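Local coordinates for protein ochratoxinase (Aspergillus niger, PDB 4C65) that hydrolyses the amide bond of ochratoxin A to release L-phenylalanine, acting as a zinc-dependent carboxypeptidase of the amidohydrolase superfamily, at residues Cys68-Gly73 against Thr337-Pro342; Thr110-Leu115 against Val132-Tyr137. All blocks are in the same frame, centred on the assembly; numbering follows the deposited sequence.

Interaction 1: residues Cys68-Gly73 against Thr337-Pro342; sequences CHMHFG and TAPGGP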
# COMPACT_ATOMS: atom_id res chain seq x y z
N CYS A 68 -31.48 13.07 -22.79
CA CYS A 68 -30.25 12.41 -23.16
C CYS A 68 -29.01 12.94 -22.48
O CYS A 68 -27.90 12.56 -22.83
CB CYS A 68 -30.09 12.48 -24.66
SG CYS A 68 -31.44 11.67 -25.55
N HIS A 69 -29.18 13.84 -21.52
CA HIS A 69 -28.06 14.34 -20.76
C HIS A 69 -28.39 14.58 -19.29
O HIS A 69 -28.57 15.70 -18.87
CB HIS A 69 -27.49 15.62 -21.38
CG HIS A 69 -26.09 15.90 -20.94
ND1 HIS A 69 -25.08 16.18 -21.83
CD2 HIS A 69 -25.51 15.87 -19.72
CE1 HIS A 69 -23.94 16.34 -21.17
NE2 HIS A 69 -24.17 16.15 -19.89
N MET A 70 -28.43 13.50 -18.52
CA MET A 70 -28.69 13.57 -17.09
C MET A 70 -27.43 13.18 -16.34
O MET A 70 -26.54 12.59 -16.90
CB MET A 70 -29.83 12.63 -16.72
CG MET A 70 -31.15 12.90 -17.46
SD MET A 70 -31.75 14.58 -17.27
CE MET A 70 -32.19 14.52 -15.53
N HIS A 71 -27.34 13.57 -15.08
CA HIS A 71 -26.25 13.10 -14.25
C HIS A 71 -26.79 12.64 -12.90
O HIS A 71 -27.42 13.40 -12.18
CB HIS A 71 -25.11 14.12 -14.12
CG HIS A 71 -25.55 15.48 -13.66
ND1 HIS A 71 -25.48 16.59 -14.48
CD2 HIS A 71 -26.01 15.93 -12.47
CE1 HIS A 71 -25.90 17.66 -13.82
NE2 HIS A 71 -26.24 17.28 -12.60
N PHE A 72 -26.55 11.37 -12.59
CA PHE A 72 -27.08 10.75 -11.43
C PHE A 72 -26.13 10.96 -10.27
O PHE A 72 -25.44 10.04 -9.83
CB PHE A 72 -27.31 9.25 -11.69
CG PHE A 72 -28.65 8.95 -12.33
CD1 PHE A 72 -28.99 9.48 -13.56
CD2 PHE A 72 -29.54 8.09 -11.71
CE1 PHE A 72 -30.22 9.20 -14.15
CE2 PHE A 72 -30.75 7.80 -12.29
CZ PHE A 72 -31.09 8.34 -13.52
N GLY A 73 -26.11 12.18 -9.78
CA GLY A 73 -25.15 12.59 -8.75
C GLY A 73 -25.66 12.44 -7.34
O GLY A 73 -24.99 11.83 -6.50
N THR A 337 -28.75 17.98 -16.16
CA THR A 337 -29.29 18.23 -14.84
C THR A 337 -29.48 16.92 -14.06
O THR A 337 -29.33 15.83 -14.60
CB THR A 337 -30.64 18.98 -14.98
OG1 THR A 337 -31.06 19.49 -13.72
CG2 THR A 337 -31.70 18.07 -15.55
N ALA A 338 -29.80 17.04 -12.78
CA ALA A 338 -30.11 15.89 -11.93
C ALA A 338 -31.48 15.34 -12.28
O ALA A 338 -32.36 16.08 -12.73
CB ALA A 338 -30.08 16.30 -10.45
N PRO A 339 -31.69 14.04 -12.06
CA PRO A 339 -33.04 13.42 -12.21
C PRO A 339 -34.13 14.17 -11.46
O PRO A 339 -33.91 14.61 -10.33
CB PRO A 339 -32.84 12.05 -11.58
CG PRO A 339 -31.40 11.73 -11.88
CD PRO A 339 -30.66 13.03 -11.79
N GLY A 340 -35.26 14.37 -12.13
CA GLY A 340 -36.31 15.22 -11.63
C GLY A 340 -36.03 16.70 -11.80
O GLY A 340 -36.79 17.54 -11.31
N GLY A 341 -34.97 17.02 -12.53
CA GLY A 341 -34.65 18.41 -12.83
C GLY A 341 -35.58 18.97 -13.89
O GLY A 341 -36.47 18.28 -14.38
N PRO A 342 -35.39 20.25 -14.25
CA PRO A 342 -36.25 20.96 -15.17
C PRO A 342 -36.01 20.58 -16.63
O PRO A 342 -35.68 21.43 -17.44
CB PRO A 342 -35.87 22.42 -14.93
CG PRO A 342 -34.42 22.35 -14.58
CD PRO A 342 -34.29 21.10 -13.75

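Interaction 2: residues Thr110-Leu115 against Val132-Tyr137; sequences TSYRDL and VGPNVY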
# COMPACT_ATOMS: atom_id res chain seq x y z
N THR A 110 -39.80 8.78 -19.48
CA THR A 110 -39.71 7.34 -19.33
C THR A 110 -38.32 6.77 -19.67
O THR A 110 -38.07 5.59 -19.47
CB THR A 110 -40.80 6.64 -20.14
OG1 THR A 110 -40.69 6.98 -21.52
CG2 THR A 110 -42.17 7.06 -19.65
N SER A 111 -37.44 7.61 -20.19
CA SER A 111 -36.05 7.24 -20.41
C SER A 111 -35.12 8.40 -20.11
O SER A 111 -35.41 9.54 -20.46
CB SER A 111 -35.82 6.73 -21.86
OG SER A 111 -36.41 5.45 -22.08
N TYR A 112 -34.00 8.07 -19.49
CA TYR A 112 -32.94 8.99 -19.18
C TYR A 112 -31.59 8.38 -19.63
O TYR A 112 -31.34 7.21 -19.42
CB TYR A 112 -32.85 9.16 -17.67
CG TYR A 112 -33.64 10.28 -17.01
CD1 TYR A 112 -34.31 11.25 -17.74
CD2 TYR A 112 -33.64 10.39 -15.62
CE1 TYR A 112 -34.98 12.28 -17.08
CE2 TYR A 112 -34.29 11.41 -14.97
CZ TYR A 112 -34.97 12.34 -15.70
OH TYR A 112 -35.59 13.35 -15.02
N ARG A 113 -30.75 9.19 -20.26
CA ARG A 113 -29.35 8.85 -20.45
C ARG A 113 -28.50 9.58 -19.42
O ARG A 113 -28.34 10.81 -19.50
CB ARG A 113 -28.88 9.15 -21.88
CG ARG A 113 -27.52 8.51 -22.21
CD ARG A 113 -27.07 8.80 -23.62
NE ARG A 113 -26.88 10.23 -23.85
CZ ARG A 113 -26.18 10.77 -24.84
NH1 ARG A 113 -25.55 10.00 -25.74
NH2 ARG A 113 -26.08 12.08 -24.95
N ASP A 114 -28.02 8.82 -18.44
CA ASP A 114 -27.12 9.29 -17.40
C ASP A 114 -25.70 9.32 -17.96
O ASP A 114 -25.22 8.30 -18.46
CB ASP A 114 -27.19 8.32 -16.22
CG ASP A 114 -26.15 8.58 -15.18
OD1 ASP A 114 -25.81 9.75 -14.92
OD2 ASP A 114 -25.71 7.60 -14.55
N LEU A 115 -25.03 10.46 -17.85
CA LEU A 115 -23.69 10.62 -18.41
C LEU A 115 -22.59 10.85 -17.38
O LEU A 115 -21.41 11.01 -17.73
CB LEU A 115 -23.72 11.75 -19.43
CG LEU A 115 -24.54 11.46 -20.68
CD1 LEU A 115 -24.48 12.67 -21.60
CD2 LEU A 115 -24.01 10.22 -21.40
N VAL A 132 -39.26 3.46 -8.39
CA VAL A 132 -39.76 3.68 -9.71
C VAL A 132 -38.89 4.72 -10.41
O VAL A 132 -38.28 5.58 -9.76
CB VAL A 132 -41.18 4.30 -9.46
CG1 VAL A 132 -41.67 5.13 -10.62
CG2 VAL A 132 -42.21 3.27 -9.02
N GLY A 133 -38.83 4.66 -11.73
CA GLY A 133 -38.14 5.70 -12.47
C GLY A 133 -38.14 5.42 -13.96
O GLY A 133 -38.75 4.44 -14.40
N PRO A 134 -37.46 6.27 -14.74
CA PRO A 134 -37.32 5.98 -16.15
C PRO A 134 -36.39 4.80 -16.41
O PRO A 134 -35.69 4.35 -15.50
CB PRO A 134 -36.70 7.25 -16.72
CG PRO A 134 -36.67 8.24 -15.60
CD PRO A 134 -36.82 7.51 -14.33
N ASN A 135 -36.44 4.28 -17.64
CA ASN A 135 -35.39 3.45 -18.12
C ASN A 135 -34.13 4.26 -18.02
O ASN A 135 -34.09 5.41 -18.50
CB ASN A 135 -35.64 3.08 -19.58
CG ASN A 135 -36.80 2.12 -19.72
OD1 ASN A 135 -36.71 0.97 -19.33
ND2 ASN A 135 -37.89 2.59 -20.32
N VAL A 136 -33.11 3.71 -17.37
CA VAL A 136 -31.85 4.42 -17.24
C VAL A 136 -30.78 3.77 -18.12
O VAL A 136 -30.51 2.59 -18.02
CB VAL A 136 -31.37 4.44 -15.77
CG1 VAL A 136 -30.01 5.13 -15.65
CG2 VAL A 136 -32.40 5.15 -14.89
N TYR A 137 -30.21 4.56 -19.03
CA TYR A 137 -29.05 4.15 -19.78
C TYR A 137 -27.90 4.98 -19.26
O TYR A 137 -27.85 6.20 -19.49
CB TYR A 137 -29.25 4.38 -21.28
CG TYR A 137 -30.45 3.70 -21.82
CD1 TYR A 137 -31.69 4.28 -21.70
CD2 TYR A 137 -30.36 2.49 -22.45
CE1 TYR A 137 -32.83 3.66 -22.20
CE2 TYR A 137 -31.47 1.84 -22.94
CZ TYR A 137 -32.72 2.43 -22.81
OH TYR A 137 -33.83 1.79 -23.31
O HOH W 1 -35.86 3.11 -23.50

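Interaction 1: residues Cys68-Gly73 against Thr337-Pro342
Met-70, His-71 and Phe-72 meet Thr-337, Ala-338 and Pro-339 just after strand 60-67, in the His-X-His motif of the amidohydrolase superfamily; of its two metal-binding histidines, His-69 and His-71, it is His-71 that lies against the loop following the active-site residue Asp-336. Packing is tight on the buried side. Pro-339 sets its CG over the centre of the Phe-72 ring, 3.6 Å from the centroid and 11° off the normal, a CH-pi contact, while its CD lies 3.3 Å from the His-71 carbonyl O. Met-70 is bent at chi2 (-55°) and chi3 (-69°), which folds its CE back to within 3.2 Å of Ala-338 O and 3.6 Å of Thr-337 CG2. One backbone bond joins the segments, from His-71 N to Thr-337 O (3.0 Å), with the donor above the carbonyl plane. The His-71 ring lays one face over Thr-337 C, offset toward the rim. The partly exposed side is looser at Ala-338, whose CB comes no nearer than 4.3 Å to segment 68-73. A type II turn from Ala-338 to Gly-341 carries the loop toward a second subunit, whose Asn-435 bonds to Gly-340 O and whose Phe-437 packs on Ala-338. On the side of strand 109-114, Tyr-112 touches Met-70, Phe-72 and Pro-339, and helix 90-106 closes over Phe-72 and Pro-339 through Leu-97.

Interaction 2: residues Thr110-Leu115 against Val132-Tyr137
Tyr-112 and Pro-134 pack on one face of a parallel strand pair, with Pro-134 CG over the tyrosine ring, offset toward its rim, in a CH-pi contact 4.0 Å from the centroid. Between the backbones, Tyr-112 N reaches Asn-135 O at 2.8 Å, Tyr-137 N meets Tyr-112 O at 2.9 Å in an almost straight bond (177°), and Asp-114 N to Tyr-137 O (2.8 Å) completes the parallel pairing. Thr-110 O accepts Asn-135 N and, weakly, Asn-135 ND2 (3.1 Å); Asn-135 chi1 of -70° sets CG beside its own backbone N, on the side of that carbonyl. On the opposite face, that of Ser-111, Arg-113 and Tyr-137, a water lies 2.8 Å from Ser-111 OG. Farther out, Tyr-112 OH accepts the N-H of Gly-340, Asp-114 is held by Ser-138 and Phe-72 N, and Arg-113 binds Cys-68 O and forms a salt bridge with Glu-264, itself bonded to the zinc ligand His-69. Strand 109-114 thus places Arg-113 behind a second-shell residue of the zinc site: the salt bridge is consistent with Arg-113 fixing the carboxylate of Glu-264, and this ion pair may polarise the imidazole of His-69.

From the N terminus, the chain passes through the His-69 and His-71 segment, runs helix 90-106 and then enters strand 109-114. Interaction 2 closes the short loop first, pairing that strand with 135-138 after helix 119-127, a beta-alpha-beta unit of the TIM barrel. Interaction 1 closes a far longer one, bringing residues 337-342 back to 68-73 after most of the barrel has been traced, so the smaller loop lies wholly within the larger and the two do not cross. The contacts also touch directly: Leu-115 N lies 2.8 Å from Met-70 O, and His-71 CA packs 3.4 Å from Asp-114 OD1. Early and late barrel segments thereby converge around the zinc-binding residues.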